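Local coordinates for protein GCN5-related N-acetyltransferase (Sphaerobacter thermophilus, PDB 3TT2) that probably transfers acyl groups, as a GCN5-related N-acetyltransferase with two GNAT-like halves, at residues Q59-V64 against A72-V77; T159-P164 against G279-E284; R151-M156 against Y310-K315; W223-E228 against V235-G240; R81-S86 against L118-A123. All blocks are in the same frame, centred on the assembly; numbering follows the deposited sequence. Where two conformers were deposited one is given.

Interaction 1: Q59-V64 against A72-V77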
# COMPACT_ATOMS: atom_id res chain seq x y z
N GLN A 59 -4.56 -19.42 8.15
CA GLN A 59 -3.13 -19.23 8.37
C GLN A 59 -2.56 -17.80 8.45
O GLN A 59 -1.59 -17.56 9.17
CB GLN A 59 -2.34 -20.09 7.38
CG GLN A 59 -2.79 -21.57 7.31
CD GLN A 59 -2.94 -22.24 8.68
OE1 GLN A 59 -2.37 -21.81 9.69
NE2 GLN A 59 -3.73 -23.32 8.72
N GLU A 60 -3.12 -16.86 7.69
CA GLU A 60 -2.57 -15.50 7.58
C GLU A 60 -3.15 -14.36 8.46
O GLU A 60 -2.76 -13.20 8.29
CB GLU A 60 -2.48 -15.09 6.11
CG GLU A 60 -1.45 -15.94 5.40
CD GLU A 60 -1.61 -15.97 3.89
OE1 GLU A 60 -2.16 -15.01 3.31
OE2 GLU A 60 -1.17 -16.97 3.29
N ALA A 61 -4.07 -14.66 9.36
CA ALA A 61 -4.61 -13.62 10.23
C ALA A 61 -4.90 -14.16 11.62
O ALA A 61 -5.07 -15.37 11.80
CB ALA A 61 -5.86 -13.02 9.62
N VAL A 62 -4.93 -13.26 12.60
CA VAL A 62 -5.26 -13.67 13.96
C VAL A 62 -6.26 -12.70 14.59
O VAL A 62 -6.24 -11.51 14.30
CB VAL A 62 -4.00 -13.79 14.86
CG1 VAL A 62 -3.43 -12.43 15.18
CG2 VAL A 62 -4.31 -14.55 16.14
N LEU A 63 -7.15 -13.22 15.43
CA LEU A 63 -8.12 -12.40 16.16
C LEU A 63 -8.07 -12.68 17.66
O LEU A 63 -8.26 -13.82 18.08
CB LEU A 63 -9.53 -12.66 15.63
CG LEU A 63 -10.69 -12.10 16.44
CD1 LEU A 63 -10.55 -10.61 16.51
CD2 LEU A 63 -12.01 -12.48 15.80
N VAL A 64 -7.79 -11.66 18.46
CA VAL A 64 -7.83 -11.83 19.91
C VAL A 64 -9.24 -11.48 20.38
O VAL A 64 -9.68 -10.34 20.25
CB VAL A 64 -6.79 -10.95 20.65
CG1 VAL A 64 -6.92 -11.10 22.15
CG2 VAL A 64 -5.39 -11.32 20.24
N ALA A 72 -10.69 -7.80 20.57
CA ALA A 72 -9.74 -7.02 21.34
C ALA A 72 -8.61 -6.54 20.46
O ALA A 72 -8.16 -5.40 20.57
CB ALA A 72 -9.21 -7.84 22.50
N ALA A 73 -8.13 -7.42 19.60
CA ALA A 73 -7.04 -7.09 18.69
C ALA A 73 -7.08 -7.98 17.45
O ALA A 73 -7.67 -9.06 17.47
CB ALA A 73 -5.69 -7.21 19.41
N TYR A 74 -6.48 -7.50 16.37
CA TYR A 74 -6.42 -8.26 15.14
C TYR A 74 -5.20 -7.90 14.32
O TYR A 74 -4.80 -6.73 14.27
CB TYR A 74 -7.69 -8.01 14.32
CG TYR A 74 -7.59 -8.35 12.85
CD1 TYR A 74 -7.22 -7.39 11.92
CD2 TYR A 74 -7.91 -9.63 12.39
CE1 TYR A 74 -7.15 -7.70 10.57
CE2 TYR A 74 -7.85 -9.94 11.04
CZ TYR A 74 -7.47 -8.98 10.13
OH TYR A 74 -7.41 -9.27 8.78
N ALA A 75 -4.63 -8.89 13.65
CA ALA A 75 -3.56 -8.66 12.68
C ALA A 75 -3.63 -9.61 11.47
O ALA A 75 -4.10 -10.75 11.58
CB ALA A 75 -2.21 -8.75 13.35
N ASP A 76 -3.20 -9.11 10.32
CA ASP A 76 -3.02 -9.94 9.13
C ASP A 76 -1.63 -9.70 8.51
O ASP A 76 -1.00 -8.69 8.80
CB ASP A 76 -4.16 -9.73 8.11
CG ASP A 76 -4.19 -8.31 7.51
OD1 ASP A 76 -3.18 -7.58 7.54
OD2 ASP A 76 -5.26 -7.93 6.98
N VAL A 77 -1.14 -10.61 7.67
CA VAL A 77 0.22 -10.49 7.13
C VAL A 77 0.26 -10.50 5.62
O VAL A 77 -0.49 -11.24 4.98
CB VAL A 77 1.16 -11.63 7.61
CG1 VAL A 77 1.41 -11.56 9.12
CG2 VAL A 77 0.61 -12.99 7.23
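Val62 and Ala75 bind each other through both of their peptide groups: Val62 N donates to Ala75 O at 2.8 Å, and Ala75 N returns a bond to Val62 O at 3.1 Å. On one side of this pair Val77 N reaches Glu60 O; on the other Val64 N donates to Ala73 O. The two strands run antiparallel as a beta hairpin, and a classic beta bulge interrupts it where Ala72 and Ala73 both face Val64. There Val64 O accepts Ala72 N at 2.8 Å and Ala73 N only weakly, at 3.4 Å. The side chains of Ala61, Leu63, Tyr74 and Asp76 share one face. Tyr74 CG stands anti to the backbone N (chi1 161°); from there the ring runs alongside its own strand toward Asp76, with CE2 3.9 Å from Ala61 CB. Beyond it Tyr74 OH donates to Asp76 OD2 at 3.1 Å, on the anti side of the carboxylate and 33° out of its plane, while Trp52 NE1 is also bonded to this hydroxyl. Ile26 and Leu29 of helix 23-36 pack on the tyrosine. On the other face Val64 CB sits 4.1 Å from Ala73 CB, and Val62 meets Leu104 and Trp107 of helix 100-115.

Interaction 2: T159-P164 against G279-E284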
# COMPACT_ATOMS: atom_id res chain seq x y z
N THR A 159 -9.75 15.42 -3.83
CA THR A 159 -11.20 15.37 -3.92
C THR A 159 -11.58 16.16 -5.14
O THR A 159 -11.25 17.35 -5.21
CB THR A 159 -11.80 16.07 -2.74
OG1 THR A 159 -11.66 15.26 -1.58
CG2 THR A 159 -13.26 16.34 -2.95
N LEU A 160 -12.23 15.55 -6.14
CA LEU A 160 -12.45 16.35 -7.31
C LEU A 160 -13.89 16.77 -7.37
O LEU A 160 -14.69 16.10 -8.02
CB LEU A 160 -12.24 15.40 -8.49
CG LEU A 160 -10.86 14.74 -8.63
CD1 LEU A 160 -10.89 13.50 -9.51
CD2 LEU A 160 -9.77 15.69 -9.16
N ASP A 161 -14.18 17.97 -6.87
CA ASP A 161 -15.53 18.51 -6.94
C ASP A 161 -15.59 19.52 -8.05
O ASP A 161 -16.65 20.01 -8.38
CB ASP A 161 -15.93 19.18 -5.62
CG ASP A 161 -16.18 18.20 -4.50
OD1 ASP A 161 -16.54 17.04 -4.82
OD2 ASP A 161 -16.04 18.60 -3.31
N GLN A 162 -14.43 19.82 -8.62
CA GLN A 162 -14.28 20.89 -9.59
C GLN A 162 -13.29 20.40 -10.60
O GLN A 162 -12.33 19.74 -10.23
CB GLN A 162 -13.68 22.11 -8.92
CG GLN A 162 -14.38 22.52 -7.67
CD GLN A 162 -14.75 23.97 -7.69
OE1 GLN A 162 -15.01 24.53 -8.76
NE2 GLN A 162 -14.77 24.60 -6.52
N PRO A 163 -13.48 20.76 -11.88
CA PRO A 163 -12.60 20.27 -12.95
C PRO A 163 -11.15 20.64 -12.69
O PRO A 163 -10.87 21.81 -12.44
CB PRO A 163 -13.11 21.00 -14.20
CG PRO A 163 -14.01 22.09 -13.71
CD PRO A 163 -14.56 21.62 -12.39
N PRO A 164 -10.25 19.66 -12.78
CA PRO A 164 -8.81 19.84 -12.64
C PRO A 164 -8.26 20.75 -13.73
O PRO A 164 -8.92 21.02 -14.73
CB PRO A 164 -8.26 18.42 -12.85
CG PRO A 164 -9.36 17.52 -12.53
CD PRO A 164 -10.59 18.25 -13.02
N GLY A 279 -16.84 10.99 -12.86
CA GLY A 279 -17.61 11.18 -11.64
C GLY A 279 -17.01 10.58 -10.37
O GLY A 279 -17.70 10.46 -9.34
N VAL A 280 -15.73 10.20 -10.41
CA VAL A 280 -15.09 9.68 -9.20
C VAL A 280 -14.64 10.83 -8.31
O VAL A 280 -13.89 11.70 -8.75
CB VAL A 280 -13.91 8.76 -9.50
CG1 VAL A 280 -13.15 8.47 -8.24
CG2 VAL A 280 -14.40 7.47 -10.12
N ARG A 281 -15.13 10.86 -7.08
CA ARG A 281 -14.89 12.02 -6.24
C ARG A 281 -13.50 12.02 -5.63
O ARG A 281 -12.84 13.05 -5.59
CB ARG A 281 -15.96 12.12 -5.15
CG ARG A 281 -15.75 13.30 -4.24
CD ARG A 281 -17.06 13.89 -3.82
NE ARG A 281 -16.88 15.11 -3.03
CZ ARG A 281 -16.78 15.12 -1.71
NH1 ARG A 281 -16.84 13.98 -1.03
NH2 ARG A 281 -16.63 16.28 -1.06
N GLU A 282 -13.05 10.86 -5.17
CA GLU A 282 -11.80 10.80 -4.44
C GLU A 282 -10.80 9.88 -5.09
O GLU A 282 -11.11 8.74 -5.44
CB GLU A 282 -12.03 10.39 -2.99
CG GLU A 282 -12.82 11.42 -2.22
CD GLU A 282 -13.28 10.92 -0.85
OE1 GLU A 282 -12.91 9.79 -0.45
OE2 GLU A 282 -14.02 11.68 -0.17
N VAL A 283 -9.59 10.41 -5.25
CA VAL A 283 -8.42 9.65 -5.69
C VAL A 283 -7.30 9.74 -4.65
O VAL A 283 -7.07 10.77 -4.01
CB VAL A 283 -7.90 10.15 -7.04
CG1 VAL A 283 -6.77 9.25 -7.52
CG2 VAL A 283 -9.04 10.19 -8.06
N GLU A 284 -6.62 8.62 -4.46
CA GLU A 284 -5.53 8.54 -3.52
C GLU A 284 -4.39 7.82 -4.19
O GLU A 284 -4.58 7.09 -5.16
CB GLU A 284 -5.95 7.76 -2.28
CG GLU A 284 -6.97 8.46 -1.42
CD GLU A 284 -7.48 7.60 -0.28
OE1 GLU A 284 -7.38 6.36 -0.38
OE2 GLU A 284 -8.00 8.17 0.70
O HOH W 1 -15.72 13.64 -9.69
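Thr159 and Glu282 face each other as a non-hydrogen-bonded antiparallel pair, their CA atoms 4.6 Å apart. This is the last bridge pair between strand 148-159 of the N-terminal half and strand 282-290 of the C-terminal half; Val283 continues the pairing by backbone bonding to Ile158. The arrangement is consistent with an exchange of final strands between two GNAT-like halves, since strand 148-159 lies between 282-290 and 305-316. One residue beyond the pair, Leu160 N donates to Arg281 O, and the chain then turns off into a loop. A water donates to Leu160 O at 3.1 Å and, weakly, to Val280 O, bridging the two loops just past the strand pairing. Gly279, at phi 92°, closes helix 263-278 with a Schellman motif just before this strand.

Leu160 packs inward: its CD1 lies 4.1 Å from Val283 CG2, and both residues rest on Tyr275 of helix 263-278. At the surface Asp161 and Arg281 form a salt bridge. The guanidinium presents NE and NH2 side-on, and the two flat groups are only 11° from coplanar, a geometry that lets each carboxylate oxygen offer its syn lone pair. Thr159 CG2 lies over one face of the guanidinium. A longer ion pair joins Arg281 NH1 to Glu282 OE2, with the oxygen well outside the guanidinium plane, so that two acids probably share the positive charge. In the bidentate grip NE meets Asp161 OD1 at 2.7 Å, and NH2 reaches Asp161 OD2 at 3.3 Å.

Interaction 3: R151-M156 against Y310-K315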
# COMPACT_ATOMS: atom_id res chain seq x y z
N ARG A 151 11.79 4.25 6.37
CA ARG A 151 11.33 5.22 5.39
C ARG A 151 9.97 5.82 5.78
O ARG A 151 9.22 5.23 6.56
CB ARG A 151 11.22 4.49 4.05
CG ARG A 151 11.39 5.35 2.84
CD ARG A 151 11.72 4.47 1.64
NE ARG A 151 11.79 5.21 0.39
CZ ARG A 151 12.86 5.88 -0.02
NH1 ARG A 151 12.84 6.53 -1.17
NH2 ARG A 151 13.94 5.90 0.75
N ASP A 152 9.66 6.99 5.23
CA ASP A 152 8.34 7.58 5.36
C ASP A 152 7.48 7.15 4.18
O ASP A 152 7.96 7.11 3.04
CB ASP A 152 8.41 9.11 5.35
CG ASP A 152 8.88 9.68 6.67
OD1 ASP A 152 9.06 8.91 7.65
OD2 ASP A 152 9.05 10.92 6.72
N ILE A 153 6.22 6.84 4.44
CA ILE A 153 5.27 6.58 3.37
C ILE A 153 4.15 7.60 3.47
O ILE A 153 3.49 7.73 4.52
CB ILE A 153 4.65 5.17 3.44
CG1 ILE A 153 5.63 4.11 2.94
CG2 ILE A 153 3.46 5.09 2.52
CD1 ILE A 153 6.69 3.72 3.92
N TRP A 154 3.94 8.34 2.39
CA TRP A 154 2.90 9.35 2.40
C TRP A 154 1.71 8.92 1.56
O TRP A 154 1.86 8.53 0.40
CB TRP A 154 3.44 10.65 1.84
CG TRP A 154 4.61 11.20 2.57
CD1 TRP A 154 5.92 10.89 2.36
CD2 TRP A 154 4.60 12.18 3.61
NE1 TRP A 154 6.72 11.62 3.20
CE2 TRP A 154 5.94 12.42 3.98
CE3 TRP A 154 3.58 12.88 4.26
CZ2 TRP A 154 6.29 13.32 4.97
CZ3 TRP A 154 3.93 13.78 5.25
CH2 TRP A 154 5.28 14.00 5.60
N VAL A 155 0.53 9.00 2.16
CA VAL A 155 -0.70 8.80 1.42
C VAL A 155 -1.27 10.15 0.97
O VAL A 155 -1.72 10.94 1.80
CB VAL A 155 -1.74 8.08 2.25
CG1 VAL A 155 -2.89 7.66 1.38
CG2 VAL A 155 -1.11 6.85 2.91
N MSE A 156 -1.26 10.39 -0.34
CA MSE A 156 -1.77 11.63 -0.91
C MSE A 156 -3.22 11.42 -1.29
O MSE A 156 -3.62 10.32 -1.64
CB MSE A 156 -0.94 12.06 -2.13
CG MSE A 156 0.54 12.14 -1.85
SE MSE A 156 1.12 13.35 -0.40
CE MSE A 156 0.67 15.10 -1.17
N TYR A 310 2.86 7.44 7.14
CA TYR A 310 3.27 6.29 7.91
C TYR A 310 4.79 6.24 7.97
O TYR A 310 5.47 6.70 7.05
CB TYR A 310 2.73 4.99 7.30
CG TYR A 310 1.24 4.82 7.33
CD1 TYR A 310 0.62 4.04 8.30
CD2 TYR A 310 0.44 5.41 6.37
CE1 TYR A 310 -0.76 3.87 8.31
CE2 TYR A 310 -0.93 5.25 6.38
CZ TYR A 310 -1.52 4.48 7.35
OH TYR A 310 -2.89 4.33 7.33
N VAL A 311 5.31 5.70 9.06
CA VAL A 311 6.73 5.42 9.16
C VAL A 311 6.90 3.91 9.11
O VAL A 311 6.34 3.18 9.93
CB VAL A 311 7.34 5.93 10.46
CG1 VAL A 311 8.84 5.61 10.51
CG2 VAL A 311 7.12 7.41 10.58
N LEU A 312 7.67 3.45 8.13
CA LEU A 312 7.89 2.03 8.00
C LEU A 312 8.94 1.56 9.01
O LEU A 312 10.09 2.01 9.01
CB LEU A 312 8.29 1.70 6.57
CG LEU A 312 8.78 0.29 6.25
CD1 LEU A 312 7.92 -0.75 6.90
CD2 LEU A 312 8.76 0.10 4.76
N HIS A 313 8.53 0.64 9.87
CA HIS A 313 9.43 0.05 10.85
C HIS A 313 9.82 -1.37 10.47
O HIS A 313 8.96 -2.19 10.14
CB HIS A 313 8.81 0.12 12.24
CG HIS A 313 8.94 1.47 12.87
ND1 HIS A 313 8.12 2.53 12.52
CD2 HIS A 313 9.80 1.95 13.79
CE1 HIS A 313 8.47 3.59 13.22
NE2 HIS A 313 9.49 3.27 14.00
N ARG A 314 11.12 -1.64 10.49
CA ARG A 314 11.65 -2.93 10.06
C ARG A 314 12.61 -3.56 11.07
O ARG A 314 13.42 -2.86 11.68
CB ARG A 314 12.36 -2.78 8.73
CG ARG A 314 12.75 -4.08 8.10
CD ARG A 314 13.33 -3.85 6.74
NE ARG A 314 12.35 -3.33 5.78
CZ ARG A 314 12.69 -2.59 4.73
NH1 ARG A 314 13.97 -2.28 4.55
NH2 ARG A 314 11.76 -2.14 3.87
N LYS A 315 12.53 -4.87 11.23
CA LYS A 315 13.46 -5.60 12.09
C LYS A 315 14.02 -6.80 11.34
O LYS A 315 13.30 -7.43 10.56
CB LYS A 315 12.74 -6.08 13.35
CG LYS A 315 13.62 -6.77 14.36
CD LYS A 315 12.76 -7.51 15.35
CE LYS A 315 13.54 -7.99 16.55
NZ LYS A 315 12.61 -8.56 17.58
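Tyr310 and Val155 meet with matching first torsions: Tyr310 CG is anti to its own carbonyl carbon (chi1 -66°), and Val155 CG2 holds the corresponding place, beside its backbone N. The valine methyl lies at the edge of the phenol ring, near its plane, with CG2 3.8 Å from Tyr310 CE2. Ile153 CG1 is likewise anti to the carbonyl carbon, and beyond it CD1 comes to rest 3.7 Å from Leu312 CB. The two side chains cross at a slant, so that Ile153 bridges from Tyr310, whose CB is 4.3 Å from its own CB, to the leucine. On the opposite face Asp152 and Val311 run alongside each other in the same direction; the nearest approach is between Asp152 OD1 and Val311 CG2. The other carboxylate oxygen, OD2, accepts the backbone N of Arg292.

Beneath the side chains the backbones are joined by nearly straight bonds. Ile153 N donates to Tyr310 O and Tyr310 N to Ile153 O, each at 2.7 Å, and Leu312 N reaches Arg151 O at 2.8 Å. The strands are antiparallel but twisted, 142° between their directions; pairing within the segments involves 151-153 and 310-312, and Val155 continues it with Lys307 and His308.

Strand 305-316 lies between strands 125-132 and 148-159, consistent with a C-terminal half lending its last strand to the N-terminal one. Strand 148-159 in turn has strand 282-290 on its far side, where Ile153 touches Ser286 and Asp288, while Tyr310 leans on Arg132 and Leu312 on Gln128 of strand 125-132.

Interaction 4: W223-E228 against V235-G240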
# COMPACT_ATOMS: atom_id res chain seq x y z
N TRP A 223 -5.56 3.93 -17.58
CA TRP A 223 -4.14 3.69 -17.79
C TRP A 223 -3.58 4.63 -18.84
O TRP A 223 -3.79 4.46 -20.04
CB TRP A 223 -3.91 2.26 -18.24
CG TRP A 223 -3.87 1.32 -17.13
CD1 TRP A 223 -4.48 1.46 -15.92
CD2 TRP A 223 -3.15 0.09 -17.08
NE1 TRP A 223 -4.20 0.37 -15.12
CE2 TRP A 223 -3.37 -0.48 -15.81
CE3 TRP A 223 -2.33 -0.59 -17.99
CZ2 TRP A 223 -2.82 -1.70 -15.43
CZ3 TRP A 223 -1.78 -1.80 -17.61
CH2 TRP A 223 -2.02 -2.34 -16.34
N LEU A 224 -2.80 5.60 -18.38
CA LEU A 224 -2.25 6.60 -19.28
C LEU A 224 -0.77 6.40 -19.48
O LEU A 224 -0.04 6.04 -18.55
CB LEU A 224 -2.50 8.01 -18.77
CG LEU A 224 -3.96 8.37 -18.58
CD1 LEU A 224 -3.97 9.82 -18.22
CD2 LEU A 224 -4.72 8.16 -19.84
N LEU A 225 -0.34 6.64 -20.70
CA LEU A 225 1.04 6.52 -21.09
C LEU A 225 1.48 7.87 -21.64
O LEU A 225 0.79 8.44 -22.49
CB LEU A 225 1.17 5.46 -22.17
CG LEU A 225 0.44 4.13 -21.99
CD1 LEU A 225 0.78 3.18 -23.13
CD2 LEU A 225 0.77 3.50 -20.66
N ALA A 226 2.59 8.41 -21.16
CA ALA A 226 3.21 9.52 -21.84
C ALA A 226 4.03 8.94 -22.99
O ALA A 226 4.86 8.04 -22.81
CB ALA A 226 4.06 10.34 -20.91
N VAL A 227 3.76 9.43 -24.19
CA VAL A 227 4.35 8.87 -25.39
C VAL A 227 5.01 9.95 -26.22
O VAL A 227 4.39 10.96 -26.56
CB VAL A 227 3.30 8.13 -26.21
CG1 VAL A 227 3.84 7.72 -27.55
CG2 VAL A 227 2.83 6.91 -25.46
N GLU A 228 6.29 9.73 -26.54
CA GLU A 228 7.05 10.64 -27.38
C GLU A 228 6.61 10.47 -28.82
O GLU A 228 6.69 9.37 -29.38
CB GLU A 228 8.54 10.38 -27.23
CG GLU A 228 9.39 11.20 -28.19
CD GLU A 228 10.89 11.16 -27.86
OE1 GLU A 228 11.54 10.13 -28.18
OE2 GLU A 228 11.40 12.16 -27.29
N VAL A 235 7.42 6.99 -22.60
CA VAL A 235 8.38 7.63 -21.72
C VAL A 235 7.89 7.73 -20.28
O VAL A 235 8.64 8.13 -19.39
CB VAL A 235 8.77 9.04 -22.21
CG1 VAL A 235 9.17 8.99 -23.66
CG2 VAL A 235 7.63 10.04 -21.98
N GLY A 236 6.65 7.34 -20.03
CA GLY A 236 6.06 7.54 -18.71
C GLY A 236 4.74 6.83 -18.60
O GLY A 236 4.13 6.54 -19.61
N THR A 237 4.30 6.52 -17.38
CA THR A 237 3.01 5.85 -17.17
C THR A 237 2.35 6.38 -15.91
O THR A 237 3.02 6.77 -14.96
CB THR A 237 3.15 4.32 -16.99
OG1 THR A 237 3.90 4.05 -15.80
CG2 THR A 237 3.83 3.65 -18.20
N CYS A 238 1.02 6.42 -15.95
CA CYS A 238 0.25 6.56 -14.75
C CYS A 238 -0.87 5.54 -14.84
O CYS A 238 -1.79 5.70 -15.63
CB CYS A 238 -0.34 7.96 -14.71
SG CYS A 238 -1.05 8.46 -13.14
N LEU A 239 -0.84 4.53 -13.98
CA LEU A 239 -1.83 3.50 -14.09
C LEU A 239 -2.77 3.58 -12.91
O LEU A 239 -2.44 3.18 -11.78
CB LEU A 239 -1.15 2.14 -14.17
CG LEU A 239 0.09 2.10 -15.08
CD1 LEU A 239 0.78 0.75 -15.06
CD2 LEU A 239 -0.26 2.49 -16.52
N GLY A 240 -3.97 4.07 -13.20
CA GLY A 240 -4.99 4.23 -12.20
C GLY A 240 -5.93 3.04 -12.22
O GLY A 240 -5.97 2.25 -13.18
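Leu224 and Cys238 are tied by two backbone bonds, Leu224 N to Cys238 O at 2.9 Å and Cys238 N to Leu224 O at 2.8 Å, both close to straight. Two residues along, Ala226 N donates to Gly236 O from above the carbonyl plane, about 54° out of it. Ala226 O takes Val235 N at 2.8 Å and, weakly, Gly236 N. Both Val235 and Gly236 thus face Ala226, which makes a classic beta bulge in an otherwise regular antiparallel hairpin of the C-terminal GNAT-like half.

Around the bulge Val235 extends its two methyls to different partners, CG2 to Ala226 CB at 3.7 Å and CG1 to Glu228 CB. The carboxylate of Glu228 leads away from the partner strand, with OE1 bonded to Ser231 OG.

At the other end Leu239 packs on one face of the Trp223 indole. Its CB is 3.7 Å from the centroid of the five-membered ring and 12° off the normal, a CH-pi contact, and CD2 extends the overlap, 3.8 Å from Trp223 CD2. Gly240 O sits at the indole edge, in plane, 3.2 Å from CD1. Phe178 adds an edge-to-face ring contact to the tryptophan. On this face helix 184-194 packs on Leu225, Thr237 and Leu239, whereas Leu224 and Cys238 touch Val271 of helix 263-278.

Interaction 5: R81-S86 against L118-A123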
# COMPACT_ATOMS: atom_id res chain seq x y z
N ARG A 81 7.93 -13.71 -0.76
CA ARG A 81 8.98 -14.72 -1.01
C ARG A 81 9.57 -15.28 0.28
O ARG A 81 10.66 -15.83 0.28
CB ARG A 81 10.14 -14.14 -1.83
CG ARG A 81 9.87 -13.85 -3.30
CD ARG A 81 10.22 -12.40 -3.59
NE ARG A 81 10.93 -12.22 -4.86
CZ ARG A 81 11.67 -11.15 -5.15
NH1 ARG A 81 11.82 -10.18 -4.25
NH2 ARG A 81 12.28 -11.05 -6.32
N TYR A 82 8.84 -15.12 1.38
CA TYR A 82 9.27 -15.48 2.73
C TYR A 82 10.56 -14.78 3.15
O TYR A 82 11.23 -15.24 4.08
CB TYR A 82 9.47 -17.00 2.83
CG TYR A 82 8.24 -17.80 2.46
CD1 TYR A 82 7.20 -17.94 3.35
CD2 TYR A 82 8.13 -18.41 1.22
CE1 TYR A 82 6.09 -18.67 3.04
CE2 TYR A 82 7.01 -19.14 0.89
CZ TYR A 82 5.98 -19.27 1.80
OH TYR A 82 4.85 -20.01 1.48
N VAL A 83 10.97 -13.71 2.47
CA VAL A 83 12.07 -12.90 2.99
C VAL A 83 11.69 -11.59 3.66
O VAL A 83 12.51 -10.96 4.35
CB VAL A 83 13.10 -12.60 1.88
CG1 VAL A 83 13.74 -13.88 1.40
CG2 VAL A 83 12.45 -11.80 0.74
N GLN A 84 10.46 -11.14 3.41
CA GLN A 84 9.98 -9.93 4.01
C GLN A 84 8.53 -10.05 4.39
O GLN A 84 7.67 -10.16 3.51
CB GLN A 84 10.15 -8.78 3.06
CG GLN A 84 9.67 -7.45 3.59
CD GLN A 84 10.29 -6.31 2.83
OE1 GLN A 84 9.64 -5.68 1.99
NE2 GLN A 84 11.57 -6.05 3.09
N LEU A 85 8.25 -9.93 5.67
CA LEU A 85 6.89 -10.08 6.12
C LEU A 85 6.37 -8.74 6.56
O LEU A 85 6.96 -8.09 7.42
CB LEU A 85 6.83 -11.07 7.27
CG LEU A 85 5.38 -11.40 7.58
CD1 LEU A 85 4.80 -12.29 6.46
CD2 LEU A 85 5.22 -12.02 8.96
N SER A 86 5.27 -8.31 5.95
CA SER A 86 4.58 -7.12 6.39
C SER A 86 3.45 -7.53 7.32
O SER A 86 2.74 -8.50 7.07
CB SER A 86 4.02 -6.36 5.20
OG SER A 86 5.05 -5.72 4.47
N LEU A 118 11.60 -21.86 3.80
CA LEU A 118 11.17 -21.74 2.41
C LEU A 118 11.82 -20.56 1.70
O LEU A 118 11.61 -20.35 0.50
CB LEU A 118 9.65 -21.61 2.36
CG LEU A 118 8.92 -22.77 3.04
CD1 LEU A 118 7.51 -22.37 3.48
CD2 LEU A 118 8.89 -23.99 2.13
N ALA A 119 12.58 -19.78 2.45
CA ALA A 119 13.43 -18.74 1.90
C ALA A 119 14.79 -19.32 1.58
O ALA A 119 15.24 -20.26 2.26
CB ALA A 119 13.56 -17.61 2.90
N PRO A 120 15.48 -18.76 0.56
CA PRO A 120 16.84 -19.21 0.26
C PRO A 120 17.62 -19.09 1.54
O PRO A 120 17.34 -18.17 2.31
CB PRO A 120 17.33 -18.18 -0.74
CG PRO A 120 16.12 -17.58 -1.32
CD PRO A 120 15.09 -17.59 -0.24
N ALA A 121 18.55 -19.99 1.80
CA ALA A 121 19.15 -20.03 3.13
C ALA A 121 20.07 -18.84 3.39
O ALA A 121 20.26 -18.43 4.54
CB ALA A 121 19.86 -21.35 3.38
N GLU A 122 20.63 -18.26 2.33
CA GLU A 122 21.52 -17.12 2.47
C GLU A 122 20.77 -15.79 2.63
O GLU A 122 21.32 -14.81 3.13
CB GLU A 122 22.50 -17.05 1.29
CG GLU A 122 21.87 -16.59 -0.02
CD GLU A 122 21.04 -17.68 -0.69
OE1 GLU A 122 21.00 -18.82 -0.17
OE2 GLU A 122 20.43 -17.39 -1.75
N ALA A 123 19.51 -15.77 2.21
CA ALA A 123 18.65 -14.59 2.28
C ALA A 123 18.40 -14.08 3.69
O ALA A 123 18.05 -14.86 4.58
CB ALA A 123 17.31 -14.88 1.60
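Tyr82 lies against Leu118 and Ala119 along the whole length of its side chain. Its CB starts 4.1 Å from Ala119 CB. Further out CD2 approaches Leu118 CB to 3.7 Å, and CE2 has the same methylene at 3.9 Å; this CB lies over one face of the ring, 22° off the normal through the centroid and displaced toward the rim, a CH-pi contact. Leu118 CD1 serves the outer part, 3.8 Å from CZ, and is also the neighbour of the hydroxyl, OH standing 4.1 Å from it. The leucine thus runs obliquely across the phenol, with CB over the CD2–CE2 side and CD1 near CZ and CE1.

Deeper in, Val83 CG1 fits among Ala119, Pro120 and Ala123, nearest to Ala123 CB at 3.7 Å. The segments meet by van der Waals and CH-pi contacts, without hydrogen bonds between them.

Arg81 and Tyr82 both have positive phi, as befits the tight turn between strands 71-80 and 84-91, and Asn79 OD1 accepts the backbone N of Tyr82. The partner loop follows helix 100-115, whose Arg115 also touches Tyr82, and leads into strand 125-132, where Thr126 is backbone-bonded to Val83 and Leu85. Arg318 NH2 is hydrogen-bonded to the carbonyls of Pro120 and Ala123.

Interactions 1 and 4 are the buried members of the set: hairpins, each with a bulge, placed in different halves on opposite sides of the chain's centre, with centres about 38 Å apart. Interaction 3, nearest the middle, is shorter and partly buried, and probably joins the two GNAT-like halves; interaction 2 meets it through Glu284 CB and Met156 O, and binds the next pair of strands outward. There a surface ion pair supplements a single backbone bond between the segments. Interaction 5, also peripheral, uses aliphatic and aromatic contacts between loops instead. It touches interaction 1 where Val77 packs on Leu85, since strands 71-80 and 84-91 are neighbours.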